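Local coordinates for YopX protein domain-containing protein (Enterococcus faecalis, PDB 2OX7), which is of unknown function but belongs to the YopX protein family and is built largely of small antiparallel beta sheets, at residues A[21-26]-A[65-70]; A[6-11]-A[83-88]; A[114-119]-A[129-134]; A[88-93]-A[97-102]. All coordinates share one frame; numbering follows the deposited sequence.

Overall arrangement
Contacts 1 and 2 lie near the centre of the chain and are buried. Contact 3 is partly buried. Contact 4 is on the surface, with its centre about 30 Å from that of contact 1. Contact 1 is purely apolar and packs one three-stranded sheet on another. Contact 2 is a buried salt bridge that ties the sheet holding 7-11 and 65-71 to the four-stranded sheet of 85-89. Contacts 2 and 4 both use strand 85-89; V88 is in both ranges but touches only in contact 4. Contact 3 brings in strand 131-136, the neighbour of 85-89 in the same sheet, through a tyrosine set against leucines. Contact 4 relies mainly on arginine and lysine bonds to loop carbonyls.

Contact 1: A[21-26]-A[65-70]; sequences VTPLFD and YVIMQS
I67 meets V21 and P23 through the end of its side chain. I67 CD1 lies 3.8 Å from P23 CB and 3.9 Å from V21 CG2. I67 CG1 follows along the same proline, 4.0 Å from P23 CB. Only apolar groups touch, and no hydrogen bond joins the two segments. The I67 side chain leaves the backbone with CG1 anti to its own carbonyl carbon (chi1 -59°), and this directs the CG1 branch toward the other strand. V21 offers one methyl branch, and its side chain runs at a slant to that of I67. The strands belong to two different three-stranded antiparallel sheets. Within this chain, strand 21-25 is an outer strand of one, and 65-71 an outer strand of the other. The contact is therefore packing between sheets, not pairing within one. F7 of strand 7-11 touches both P23 and I67. M31 of strand 31-41 packs on I67, and I34 of that strand packs on V21. A second subunit lies close by: its L24 packs on T22.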
loop_
_atom_site.group_PDB
_atom_site.type_symbol
_atom_site.label_atom_id
_atom_site.label_comp_id
_atom_site.label_asym_id
_atom_site.label_seq_id
_atom_site.Cartn_x
_atom_site.Cartn_y
_atom_site.Cartn_z
ATOM N N VAL A 21 -9.868 -22.483 -15.750
ATOM C CA VAL A 21 -11.078 -23.129 -15.193
ATOM C C VAL A 21 -12.127 -22.101 -14.764
ATOM O O VAL A 21 -11.796 -20.929 -14.524
ATOM C CB VAL A 21 -10.760 -24.046 -13.966
ATOM C CG1 VAL A 21 -9.658 -25.071 -14.282
ATOM C CG2 VAL A 21 -10.398 -23.241 -12.689
ATOM N N THR A 22 -13.385 -22.540 -14.648
ATOM C CA THR A 22 -14.436 -21.687 -14.094
ATOM C C THR A 22 -14.926 -22.292 -12.793
ATOM O O THR A 22 -15.561 -23.342 -12.799
ATOM C CB THR A 22 -15.617 -21.529 -15.077
ATOM O OG1 THR A 22 -15.123 -21.035 -16.327
ATOM C CG2 THR A 22 -16.652 -20.548 -14.537
ATOM N N PRO A 23 -14.608 -21.656 -11.654
ATOM C CA PRO A 23 -15.020 -22.202 -10.365
ATOM C C PRO A 23 -16.477 -21.853 -10.063
ATOM O O PRO A 23 -16.929 -20.747 -10.374
ATOM C CB PRO A 23 -14.072 -21.504 -9.380
ATOM C CG PRO A 23 -13.797 -20.183 -10.008
ATOM C CD PRO A 23 -13.852 -20.392 -11.499
ATOM N N LEU A 24 -17.227 -22.811 -9.508
ATOM C CA LEU A 24 -18.645 -22.571 -9.216
ATOM C C LEU A 24 -18.886 -22.632 -7.712
ATOM O O LEU A 24 -18.534 -23.616 -7.065
ATOM C CB LEU A 24 -19.552 -23.577 -9.968
ATOM C CG LEU A 24 -19.887 -23.352 -11.455
ATOM C CD1 LEU A 24 -18.671 -23.201 -12.337
ATOM C CD2 LEU A 24 -20.741 -24.517 -11.999
ATOM N N PHE A 25 -19.461 -21.567 -7.162
ATOM C CA PHE A 25 -19.674 -21.465 -5.717
ATOM C C PHE A 25 -21.151 -21.452 -5.384
ATOM O O PHE A 25 -21.985 -20.954 -6.157
ATOM C CB PHE A 25 -19.029 -20.192 -5.152
ATOM C CG PHE A 25 -17.539 -20.230 -5.166
ATOM C CD1 PHE A 25 -16.830 -20.524 -4.020
ATOM C CD2 PHE A 25 -16.844 -20.021 -6.350
ATOM C CE1 PHE A 25 -15.439 -20.588 -4.036
ATOM C CE2 PHE A 25 -15.459 -20.093 -6.371
ATOM C CZ PHE A 25 -14.763 -20.386 -5.216
ATOM N N ASP A 26 -21.487 -21.958 -4.214
ATOM C CA ASP A 26 -22.843 -21.738 -3.742
ATOM C C ASP A 26 -22.850 -20.332 -3.127
ATOM O O ASP A 26 -21.882 -19.580 -3.286
ATOM C CB ASP A 26 -23.269 -22.845 -2.773
ATOM C CG ASP A 26 -22.753 -22.627 -1.390
ATOM O OD1 ASP A 26 -23.472 -21.959 -0.611
ATOM O OD2 ASP A 26 -21.641 -23.118 -1.078
ATOM N N TYR A 65 -9.749 -29.491 -5.100
ATOM C CA TYR A 65 -9.285 -28.457 -6.028
ATOM C C TYR A 65 -9.023 -27.173 -5.264
ATOM O O TYR A 65 -9.829 -26.780 -4.413
ATOM C CB TYR A 65 -10.311 -28.214 -7.126
ATOM C CG TYR A 65 -10.596 -29.438 -7.970
ATOM C CD1 TYR A 65 -9.858 -29.714 -9.111
ATOM C CD2 TYR A 65 -11.613 -30.332 -7.609
ATOM C CE1 TYR A 65 -10.124 -30.840 -9.882
ATOM C CE2 TYR A 65 -11.887 -31.453 -8.370
ATOM C CZ TYR A 65 -11.142 -31.709 -9.500
ATOM O OH TYR A 65 -11.431 -32.830 -10.264
ATOM N N VAL A 66 -7.884 -26.543 -5.559
ATOM C CA VAL A 66 -7.481 -25.302 -4.895
ATOM C C VAL A 66 -7.459 -24.235 -5.983
ATOM O O VAL A 66 -6.686 -24.362 -6.936
ATOM C CB VAL A 66 -6.079 -25.451 -4.260
ATOM C CG1 VAL A 66 -5.570 -24.113 -3.722
ATOM C CG2 VAL A 66 -6.090 -26.525 -3.150
ATOM N N ILE A 67 -8.297 -23.205 -5.858
ATOM C CA ILE A 67 -8.404 -22.168 -6.903
ATOM C C ILE A 67 -7.421 -21.018 -6.637
ATOM O O ILE A 67 -7.176 -20.659 -5.462
ATOM C CB ILE A 67 -9.834 -21.600 -7.006
ATOM C CG1 ILE A 67 -10.829 -22.712 -7.325
ATOM C CG2 ILE A 67 -9.944 -20.530 -8.108
ATOM C CD1 ILE A 67 -10.773 -23.215 -8.775
HETATM N N MSE A 68 -6.873 -20.469 -7.734
HETATM C CA MSE A 68 -5.955 -19.320 -7.678
HETATM C C MSE A 68 -6.352 -18.397 -8.799
HETATM O O MSE A 68 -6.640 -18.861 -9.913
HETATM C CB MSE A 68 -4.500 -19.765 -7.853
HETATM C CG MSE A 68 -3.946 -20.548 -6.667
HETATM SE SE MSE A 68 -2.441 -21.679 -7.259
HETATM C CE MSE A 68 -3.475 -23.324 -7.681
ATOM N N GLN A 69 -6.352 -17.084 -8.530
ATOM C CA GLN A 69 -6.800 -16.138 -9.529
ATOM C C GLN A 69 -5.609 -15.398 -10.112
ATOM O O GLN A 69 -4.611 -15.172 -9.423
ATOM C CB GLN A 69 -7.777 -15.127 -8.894
ATOM C CG GLN A 69 -8.345 -14.156 -9.916
ATOM C CD GLN A 69 -9.502 -13.298 -9.363
ATOM O OE1 GLN A 69 -9.946 -13.486 -8.224
ATOM N NE2 GLN A 69 -10.015 -12.400 -10.202
ATOM N N SER A 70 -5.728 -15.020 -11.369
ATOM C CA SER A 70 -4.726 -14.114 -11.962
ATOM C C SER A 70 -4.739 -12.737 -11.306
ATOM O O SER A 70 -5.828 -12.123 -11.093
ATOM C CB SER A 70 -4.954 -13.966 -13.442
ATOM O OG SER A 70 -4.101 -12.963 -14.006
#

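Contact 2: A[6-11]-A[83-88]; sequences KFRAWD and EGDILV
D85 OD1 takes two hydrogen bonds from the guanidinium of R8. R8 NH1 and R8 NH2 each lie 2.9 Å from D85 OD1, so the salt bridge is end-on and converges on one oxygen. Both nitrogens reach it from the same face of the carboxylate. NH1 comes on the syn side, and NH2 comes from above the carboxylate plane. The two flat groups are turned 79° apart, yet OD1 stays near the guanidinium plane. Neither bond is straight. R8 NH2 also donates to the backbone carbonyl of E83, at 2.9 Å from E83 O, tilted out of the guanidinium plane. Three bonds thus fix the rotation of the group. R8 starts with CG between its backbone N and carbonyl carbon (chi1 67°), and then runs extended to NE. The backbone N of F82 donates to D85 OD2, so both carboxylate oxygens have partners. E83 OE1 turns elsewhere, to the backbone N of Q69. The bridge is buried and joins strand 7-11 to the start of strand 85-89. N136 of strand 131-136 packs on R8 and D85, and F82 of strand 80-82 also touches R8.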
loop_
_atom_site.group_PDB
_atom_site.type_symbol
_atom_site.label_atom_id
_atom_site.label_comp_id
_atom_site.label_asym_id
_atom_site.label_seq_id
_atom_site.Cartn_x
_atom_site.Cartn_y
_atom_site.Cartn_z
ATOM N N LYS A 6 -9.593 -14.683 -14.231
ATOM C CA LYS A 6 -9.003 -15.816 -14.856
ATOM C C LYS A 6 -8.512 -16.690 -13.721
ATOM O O LYS A 6 -7.877 -16.184 -12.773
ATOM C CB LYS A 6 -7.870 -15.383 -15.785
ATOM C CG LYS A 6 -7.188 -16.518 -16.469
ATOM C CD LYS A 6 -6.239 -15.970 -17.526
ATOM C CE LYS A 6 -5.972 -17.018 -18.579
ATOM N NZ LYS A 6 -7.099 -16.992 -19.582
ATOM N N PHE A 7 -8.822 -17.990 -13.794
ATOM C CA PHE A 7 -8.523 -18.892 -12.697
ATOM C C PHE A 7 -7.785 -20.129 -13.152
ATOM O O PHE A 7 -8.010 -20.619 -14.268
ATOM C CB PHE A 7 -9.818 -19.352 -11.966
ATOM C CG PHE A 7 -10.622 -18.212 -11.424
ATOM C CD1 PHE A 7 -10.299 -17.631 -10.196
ATOM C CD2 PHE A 7 -11.679 -17.699 -12.158
ATOM C CE1 PHE A 7 -11.044 -16.537 -9.712
ATOM C CE2 PHE A 7 -12.407 -16.621 -11.700
ATOM C CZ PHE A 7 -12.089 -16.039 -10.469
ATOM N N ARG A 8 -6.938 -20.638 -12.266
ATOM C CA ARG A 8 -6.317 -21.972 -12.424
ATOM C C ARG A 8 -6.609 -22.770 -11.155
ATOM O O ARG A 8 -6.949 -22.200 -10.105
ATOM C CB ARG A 8 -4.806 -21.887 -12.675
ATOM C CG ARG A 8 -4.028 -21.369 -11.485
ATOM C CD ARG A 8 -2.563 -21.169 -11.794
ATOM N NE ARG A 8 -1.837 -20.795 -10.564
ATOM C CZ ARG A 8 -0.542 -20.481 -10.539
ATOM N NH1 ARG A 8 0.134 -20.456 -11.676
ATOM N NH2 ARG A 8 0.044 -20.151 -9.386
ATOM N N ALA A 9 -6.501 -24.097 -11.250
ATOM C CA ALA A 9 -6.816 -24.963 -10.118
ATOM C C ALA A 9 -5.803 -26.079 -9.987
ATOM O O ALA A 9 -5.382 -26.669 -10.984
ATOM C CB ALA A 9 -8.192 -25.565 -10.259
ATOM N N TRP A 10 -5.379 -26.320 -8.761
ATOM C CA TRP A 10 -4.463 -27.411 -8.470
ATOM C C TRP A 10 -5.355 -28.523 -7.987
ATOM O O TRP A 10 -6.115 -28.336 -7.040
ATOM C CB TRP A 10 -3.500 -27.015 -7.369
ATOM C CG TRP A 10 -2.586 -28.119 -6.894
ATOM C CD1 TRP A 10 -2.564 -28.678 -5.642
ATOM C CD2 TRP A 10 -1.550 -28.758 -7.642
ATOM N NE1 TRP A 10 -1.577 -29.630 -5.573
ATOM C CE2 TRP A 10 -0.941 -29.704 -6.782
ATOM C CE3 TRP A 10 -1.063 -28.615 -8.949
ATOM C CZ2 TRP A 10 0.131 -30.508 -7.187
ATOM C CZ3 TRP A 10 -0.025 -29.426 -9.367
ATOM C CH2 TRP A 10 0.573 -30.368 -8.476
ATOM N N ASP A 11 -5.288 -29.655 -8.685
ATOM C CA ASP A 11 -6.033 -30.863 -8.306
ATOM C C ASP A 11 -5.127 -31.630 -7.366
ATOM O O ASP A 11 -4.098 -32.123 -7.790
ATOM C CB ASP A 11 -6.297 -31.681 -9.563
ATOM C CG ASP A 11 -7.094 -32.963 -9.299
ATOM O OD1 ASP A 11 -7.146 -33.453 -8.144
ATOM O OD2 ASP A 11 -7.684 -33.451 -10.292
ATOM N N GLU A 83 -1.990 -15.884 -8.036
ATOM C CA GLU A 83 -1.796 -16.267 -6.637
ATOM C C GLU A 83 -1.082 -17.629 -6.613
ATOM O O GLU A 83 -1.380 -18.526 -7.442
ATOM C CB GLU A 83 -3.132 -16.487 -5.923
ATOM C CG GLU A 83 -4.136 -15.376 -5.903
ATOM C CD GLU A 83 -5.422 -15.858 -5.189
ATOM O OE1 GLU A 83 -6.382 -16.381 -5.848
ATOM O OE2 GLU A 83 -5.427 -15.757 -3.944
ATOM N N GLY A 84 -0.216 -17.812 -5.619
ATOM C CA GLY A 84 0.537 -19.081 -5.468
ATOM C C GLY A 84 1.829 -19.141 -6.270
ATOM O O GLY A 84 2.696 -19.994 -5.999
ATOM N N ASP A 85 1.995 -18.241 -7.251
ATOM C CA ASP A 85 3.263 -18.181 -7.963
ATOM C C ASP A 85 4.411 -17.786 -7.069
ATOM O O ASP A 85 4.238 -17.079 -6.070
ATOM C CB ASP A 85 3.205 -17.210 -9.161
ATOM C CG ASP A 85 2.535 -17.837 -10.406
ATOM O OD1 ASP A 85 2.441 -19.097 -10.522
ATOM O OD2 ASP A 85 2.142 -17.081 -11.317
ATOM N N ILE A 86 5.612 -18.184 -7.481
ATOM C CA ILE A 86 6.862 -17.792 -6.798
ATOM C C ILE A 86 7.736 -17.002 -7.757
ATOM O O ILE A 86 8.009 -17.463 -8.905
ATOM C CB ILE A 86 7.622 -19.079 -6.270
ATOM C CG1 ILE A 86 6.756 -19.809 -5.227
ATOM C CG2 ILE A 86 9.058 -18.684 -5.798
ATOM C CD1 ILE A 86 7.178 -21.314 -4.972
ATOM N N LEU A 87 8.111 -15.777 -7.350
ATOM C CA LEU A 87 8.887 -14.887 -8.240
ATOM C C LEU A 87 10.300 -14.729 -7.724
ATOM O O LEU A 87 10.524 -14.750 -6.500
ATOM C CB LEU A 87 8.247 -13.504 -8.308
ATOM C CG LEU A 87 7.063 -13.352 -9.272
ATOM C CD1 LEU A 87 5.885 -14.265 -8.986
ATOM C CD2 LEU A 87 6.652 -11.899 -9.115
ATOM N N VAL A 88 11.239 -14.556 -8.640
ATOM C CA VAL A 88 12.608 -14.217 -8.270
ATOM C C VAL A 88 13.061 -12.985 -9.007
ATOM O O VAL A 88 12.642 -12.764 -10.146
ATOM C CB VAL A 88 13.605 -15.357 -8.576
ATOM C CG1 VAL A 88 13.355 -16.487 -7.615
ATOM C CG2 VAL A 88 13.540 -15.763 -10.047
#

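Contact 3: A[114-119]-A[129-134]; sequences EFLDLV and DGYLVI
L116 and Y131 form the tighter part of this contact. L116 CD2 sits 3.5 Å from Y131 OH and 3.9 Å from Y131 CZ, so this methyl sits against the hydroxyl end of the tyrosine. The two side chains come from opposite directions, and the methyl approaches the ring obliquely. With CG anti to the backbone N (chi1 -177°), L116 extends from its loop toward the strand. The looser part is L118. It brings one methyl to the same hydroxyl, with L118 CD1 3.9 Å from Y131 OH, and crosses the tyrosine at an angle. Both leucines are partly exposed, while Y131 is buried. The contact is made by packing alone, without hydrogen bonds across it. Between the leucines, D117 is the centre of an inverse gamma turn, closed by a weak bond from L118 N to L116 O. A third subunit also reaches this loop: its D108 packs on L118 and its F112 on D117. The loop follows strand 110-113 and precedes helix 122-126. Y131 opens strand 131-136, where its ring also meets those of W113 and Y89 and packs on L87 of strand 85-89.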
loop_
_atom_site.group_PDB
_atom_site.type_symbol
_atom_site.label_atom_id
_atom_site.label_comp_id
_atom_site.label_asym_id
_atom_site.label_seq_id
_atom_site.Cartn_x
_atom_site.Cartn_y
_atom_site.Cartn_z
ATOM N N GLU A 114 5.208 -12.021 -0.793
ATOM C CA GLU A 114 5.485 -12.255 0.621
ATOM C C GLU A 114 6.924 -12.015 0.967
ATOM O O GLU A 114 7.835 -12.454 0.269
ATOM C CB GLU A 114 4.994 -13.657 1.028
ATOM C CG GLU A 114 3.480 -13.722 1.165
ATOM C CD GLU A 114 2.991 -14.924 2.008
ATOM O OE1 GLU A 114 3.621 -15.988 1.942
ATOM O OE2 GLU A 114 1.969 -14.806 2.735
ATOM N N PHE A 115 7.142 -11.255 2.043
ATOM C CA PHE A 115 8.493 -11.010 2.567
ATOM C C PHE A 115 9.316 -10.136 1.624
ATOM O O PHE A 115 10.526 -10.353 1.401
ATOM C CB PHE A 115 9.218 -12.338 2.918
ATOM C CG PHE A 115 8.302 -13.387 3.532
ATOM C CD1 PHE A 115 7.194 -13.005 4.319
ATOM C CD2 PHE A 115 8.538 -14.745 3.319
ATOM C CE1 PHE A 115 6.334 -13.960 4.879
ATOM C CE2 PHE A 115 7.690 -15.713 3.873
ATOM C CZ PHE A 115 6.581 -15.315 4.654
ATOM N N LEU A 116 8.640 -9.172 1.006
ATOM C CA LEU A 116 9.354 -8.214 0.181
ATOM C C LEU A 116 8.706 -6.851 0.385
ATOM O O LEU A 116 7.506 -6.685 0.140
ATOM C CB LEU A 116 9.349 -8.643 -1.305
ATOM C CG LEU A 116 10.128 -7.787 -2.314
ATOM C CD1 LEU A 116 11.615 -7.697 -2.074
ATOM C CD2 LEU A 116 9.888 -8.340 -3.707
ATOM N N ASP A 117 9.530 -5.909 0.818
ATOM C CA ASP A 117 9.107 -4.571 1.204
ATOM C C ASP A 117 9.098 -3.677 -0.020
ATOM O O ASP A 117 9.847 -2.682 -0.082
ATOM C CB ASP A 117 10.110 -3.962 2.184
ATOM C CG ASP A 117 10.008 -4.542 3.601
ATOM O OD1 ASP A 117 9.089 -5.356 3.906
ATOM O OD2 ASP A 117 10.864 -4.125 4.422
ATOM N N LEU A 118 8.286 -4.058 -1.001
ATOM C CA LEU A 118 8.125 -3.267 -2.239
ATOM C C LEU A 118 6.650 -3.298 -2.531
ATOM O O LEU A 118 5.971 -4.272 -2.230
ATOM C CB LEU A 118 8.919 -3.870 -3.404
ATOM C CG LEU A 118 10.427 -3.608 -3.600
ATOM C CD1 LEU A 118 10.908 -4.294 -4.875
ATOM C CD2 LEU A 118 10.751 -2.094 -3.628
ATOM N N VAL A 119 6.139 -2.233 -3.109
ATOM C CA VAL A 119 4.770 -2.212 -3.563
ATOM C C VAL A 119 4.691 -3.243 -4.695
ATOM O O VAL A 119 5.465 -3.213 -5.652
ATOM C CB VAL A 119 4.414 -0.795 -4.085
ATOM C CG1 VAL A 119 3.041 -0.764 -4.740
ATOM C CG2 VAL A 119 4.495 0.277 -2.911
ATOM N N ASP A 129 16.317 -5.138 -12.933
ATOM C CA ASP A 129 16.446 -6.502 -13.515
ATOM C C ASP A 129 15.090 -7.231 -13.650
ATOM O O ASP A 129 14.979 -8.209 -14.394
ATOM C CB ASP A 129 17.454 -7.390 -12.751
ATOM C CG ASP A 129 18.867 -6.843 -12.799
ATOM O OD1 ASP A 129 19.242 -6.208 -13.803
ATOM O OD2 ASP A 129 19.587 -7.066 -11.813
ATOM N N GLY A 130 14.066 -6.740 -12.956
ATOM C CA GLY A 130 12.732 -7.320 -13.140
ATOM C C GLY A 130 12.608 -8.665 -12.423
ATOM O O GLY A 130 13.602 -9.194 -11.907
ATOM N N TYR A 131 11.383 -9.187 -12.371
ATOM C CA TYR A 131 11.057 -10.456 -11.657
ATOM C C TYR A 131 10.521 -11.463 -12.660
ATOM O O TYR A 131 9.816 -11.102 -13.639
ATOM C CB TYR A 131 9.983 -10.276 -10.531
ATOM C CG TYR A 131 10.551 -9.581 -9.347
ATOM C CD1 TYR A 131 10.991 -10.320 -8.245
ATOM C CD2 TYR A 131 10.765 -8.198 -9.358
ATOM C CE1 TYR A 131 11.569 -9.693 -7.156
ATOM C CE2 TYR A 131 11.349 -7.551 -8.248
ATOM C CZ TYR A 131 11.757 -8.312 -7.166
ATOM O OH TYR A 131 12.387 -7.736 -6.071
ATOM N N LEU A 132 10.760 -12.727 -12.354
ATOM C CA LEU A 132 10.289 -13.821 -13.194
ATOM C C LEU A 132 9.564 -14.862 -12.354
ATOM O O LEU A 132 9.997 -15.147 -11.260
ATOM C CB LEU A 132 11.489 -14.463 -13.869
ATOM C CG LEU A 132 12.136 -13.717 -15.052
ATOM C CD1 LEU A 132 13.385 -14.481 -15.528
ATOM C CD2 LEU A 132 11.121 -13.616 -16.200
ATOM N N VAL A 133 8.485 -15.423 -12.888
ATOM C CA VAL A 133 7.789 -16.541 -12.233
ATOM C C VAL A 133 8.654 -17.802 -12.458
ATOM O O VAL A 133 8.895 -18.190 -13.605
ATOM C CB VAL A 133 6.464 -16.825 -12.881
ATOM C CG1 VAL A 133 5.790 -18.063 -12.208
ATOM C CG2 VAL A 133 5.514 -15.617 -12.707
ATOM N N ILE A 134 9.043 -18.463 -11.383
ATOM C CA ILE A 134 9.870 -19.673 -11.546
ATOM C C ILE A 134 9.226 -20.949 -10.978
ATOM O O ILE A 134 9.872 -21.996 -10.891
ATOM C CB ILE A 134 11.249 -19.455 -11.003
ATOM C CG1 ILE A 134 11.207 -19.102 -9.494
ATOM C CG2 ILE A 134 12.012 -18.518 -11.949
ATOM C CD1 ILE A 134 12.527 -19.365 -8.839
#

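Contact 4: A[88-93]-A[97-102]; sequences VYDAPK and HRRSMH
Strands 85-89 and 101-107 run antiparallel, and V88 CA lies 4.8 Å from M101 CA; beyond them the chain opens into a loop. R99 spans that loop. R99 NH1 donates to the backbone carbonyl of A91, 2.7 Å from A91 O, with an N-H...O angle of 152°. A91 O lies near the guanidinium plane. The same nitrogen makes a salt bridge to D90, with R99 NH1 3.2 Å from D90 OD1, but the hydrogen bond within it is weak. The other oxygen, D90 OD2, pairs with K76. A bend at chi3 (-69°) turns the R99 guanidinium toward these acceptors. The two strands and the loop form a beta hairpin at the edge of the fold, and no other chain of the assembly touches these segments. K93 crosses the loop next. Its CD lies over one face of the R99 guanidinium. K93 NZ donates to H97 O at 3.0 Å, from above the carbonyl plane. A water accepts from both K93 NZ and R98 NH1.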
loop_
_atom_site.group_PDB
_atom_site.type_symbol
_atom_site.label_atom_id
_atom_site.label_comp_id
_atom_site.label_asym_id
_atom_site.label_seq_id
_atom_site.Cartn_x
_atom_site.Cartn_y
_atom_site.Cartn_z
ATOM N N VAL A 88 11.239 -14.556 -8.640
ATOM C CA VAL A 88 12.608 -14.217 -8.270
ATOM C C VAL A 88 13.061 -12.985 -9.007
ATOM O O VAL A 88 12.642 -12.764 -10.146
ATOM C CB VAL A 88 13.605 -15.357 -8.576
ATOM C CG1 VAL A 88 13.355 -16.487 -7.615
ATOM C CG2 VAL A 88 13.540 -15.763 -10.047
ATOM N N TYR A 89 13.919 -12.202 -8.373
ATOM C CA TYR A 89 14.559 -11.068 -9.035
ATOM C C TYR A 89 15.650 -11.552 -9.999
ATOM O O TYR A 89 16.562 -12.324 -9.615
ATOM C CB TYR A 89 15.164 -10.143 -7.969
ATOM C CG TYR A 89 15.678 -8.864 -8.560
ATOM C CD1 TYR A 89 14.806 -7.935 -9.112
ATOM C CD2 TYR A 89 17.042 -8.570 -8.537
ATOM C CE1 TYR A 89 15.279 -6.765 -9.669
ATOM C CE2 TYR A 89 17.522 -7.405 -9.085
ATOM C CZ TYR A 89 16.630 -6.486 -9.616
ATOM O OH TYR A 89 17.105 -5.299 -10.170
ATOM N N ASP A 90 15.581 -11.103 -11.243
ATOM C CA ASP A 90 16.346 -11.722 -12.320
ATOM C C ASP A 90 17.754 -11.096 -12.425
ATOM O O ASP A 90 18.182 -10.629 -13.478
ATOM C CB ASP A 90 15.543 -11.690 -13.624
ATOM C CG ASP A 90 16.232 -12.428 -14.766
ATOM O OD1 ASP A 90 16.893 -13.455 -14.477
ATOM O OD2 ASP A 90 16.096 -11.992 -15.944
ATOM N N ALA A 91 18.449 -11.070 -11.291
ATOM C CA ALA A 91 19.826 -10.556 -11.258
ATOM C C ALA A 91 20.719 -11.641 -11.845
ATOM O O ALA A 91 20.385 -12.818 -11.735
ATOM C CB ALA A 91 20.224 -10.214 -9.836
ATOM N N PRO A 92 21.878 -11.261 -12.436
ATOM C CA PRO A 92 22.768 -12.292 -13.013
ATOM C C PRO A 92 23.070 -13.358 -11.954
ATOM O O PRO A 92 23.372 -13.030 -10.809
ATOM C CB PRO A 92 24.038 -11.504 -13.345
ATOM C CG PRO A 92 23.529 -10.101 -13.592
ATOM C CD PRO A 92 22.451 -9.908 -12.563
ATOM N N LYS A 93 22.931 -14.620 -12.329
ATOM C CA LYS A 93 23.130 -15.724 -11.395
ATOM C C LYS A 93 24.606 -15.965 -11.110
ATOM O O LYS A 93 25.413 -16.058 -12.026
ATOM C CB LYS A 93 22.546 -17.011 -11.997
ATOM C CG LYS A 93 22.676 -18.260 -11.123
ATOM C CD LYS A 93 21.768 -18.221 -9.907
ATOM C CE LYS A 93 21.793 -19.538 -9.143
ATOM N NZ LYS A 93 23.147 -19.848 -8.549
ATOM N N HIS A 97 25.080 -19.107 -5.116
ATOM C CA HIS A 97 24.239 -18.101 -4.476
ATOM C C HIS A 97 22.820 -18.192 -5.040
ATOM O O HIS A 97 22.616 -17.963 -6.231
ATOM C CB HIS A 97 24.828 -16.707 -4.689
ATOM C CG HIS A 97 26.085 -16.457 -3.902
ATOM N ND1 HIS A 97 26.121 -16.515 -2.522
ATOM C CD2 HIS A 97 27.340 -16.127 -4.296
ATOM C CE1 HIS A 97 27.348 -16.252 -2.102
ATOM N NE2 HIS A 97 28.106 -16.007 -3.156
ATOM N N ARG A 98 21.858 -18.547 -4.195
ATOM C CA ARG A 98 20.475 -18.639 -4.660
ATOM C C ARG A 98 19.809 -17.264 -4.624
ATOM O O ARG A 98 19.978 -16.508 -3.671
ATOM C CB ARG A 98 19.702 -19.665 -3.837
ATOM C CG ARG A 98 20.250 -21.114 -3.971
ATOM C CD ARG A 98 19.838 -21.839 -5.282
ATOM N NE ARG A 98 19.558 -23.259 -5.046
ATOM C CZ ARG A 98 20.480 -24.210 -4.891
ATOM N NH1 ARG A 98 21.778 -23.923 -4.943
ATOM N NH2 ARG A 98 20.108 -25.467 -4.668
ATOM N N ARG A 99 19.057 -16.929 -5.670
ATOM C CA ARG A 99 18.349 -15.654 -5.693
ATOM C C ARG A 99 17.150 -15.751 -4.739
ATOM O O ARG A 99 16.642 -16.835 -4.518
ATOM C CB ARG A 99 17.979 -15.328 -7.142
ATOM C CG ARG A 99 19.258 -15.199 -7.986
ATOM C CD ARG A 99 19.033 -14.773 -9.419
ATOM N NE ARG A 99 18.358 -15.835 -10.157
ATOM C CZ ARG A 99 18.174 -15.832 -11.472
ATOM N NH1 ARG A 99 18.625 -14.826 -12.201
ATOM N NH2 ARG A 99 17.530 -16.835 -12.043
ATOM N N SER A 100 16.718 -14.640 -4.141
ATOM C CA SER A 100 15.653 -14.709 -3.124
ATOM C C SER A 100 14.295 -14.835 -3.799
ATOM O O SER A 100 14.062 -14.249 -4.848
ATOM C CB SER A 100 15.647 -13.469 -2.245
ATOM O OG SER A 100 15.489 -12.334 -3.084
HETATM N N MSE A 101 13.408 -15.589 -3.174
HETATM C CA MSE A 101 12.144 -15.970 -3.811
HETATM C C MSE A 101 11.004 -15.435 -2.992
HETATM O O MSE A 101 11.108 -15.353 -1.767
HETATM C CB MSE A 101 12.053 -17.485 -3.901
HETATM C CG MSE A 101 13.032 -18.028 -4.878
HETATM SE SE MSE A 101 13.101 -19.940 -4.860
HETATM C CE MSE A 101 14.581 -20.045 -6.071
ATOM N N HIS A 102 9.903 -15.076 -3.649
ATOM C CA HIS A 102 8.774 -14.565 -2.918
ATOM C C HIS A 102 7.491 -15.086 -3.531
ATOM O O HIS A 102 7.310 -15.034 -4.731
ATOM C CB HIS A 102 8.769 -13.036 -2.977
ATOM C CG HIS A 102 10.109 -12.446 -2.664
ATOM N ND1 HIS A 102 10.506 -12.162 -1.385
ATOM C CD2 HIS A 102 11.158 -12.152 -3.463
ATOM C CE1 HIS A 102 11.740 -11.696 -1.400
ATOM N NE2 HIS A 102 12.156 -11.667 -2.651
HETATM O O HOH W 1 22.936 -22.013 -6.620
#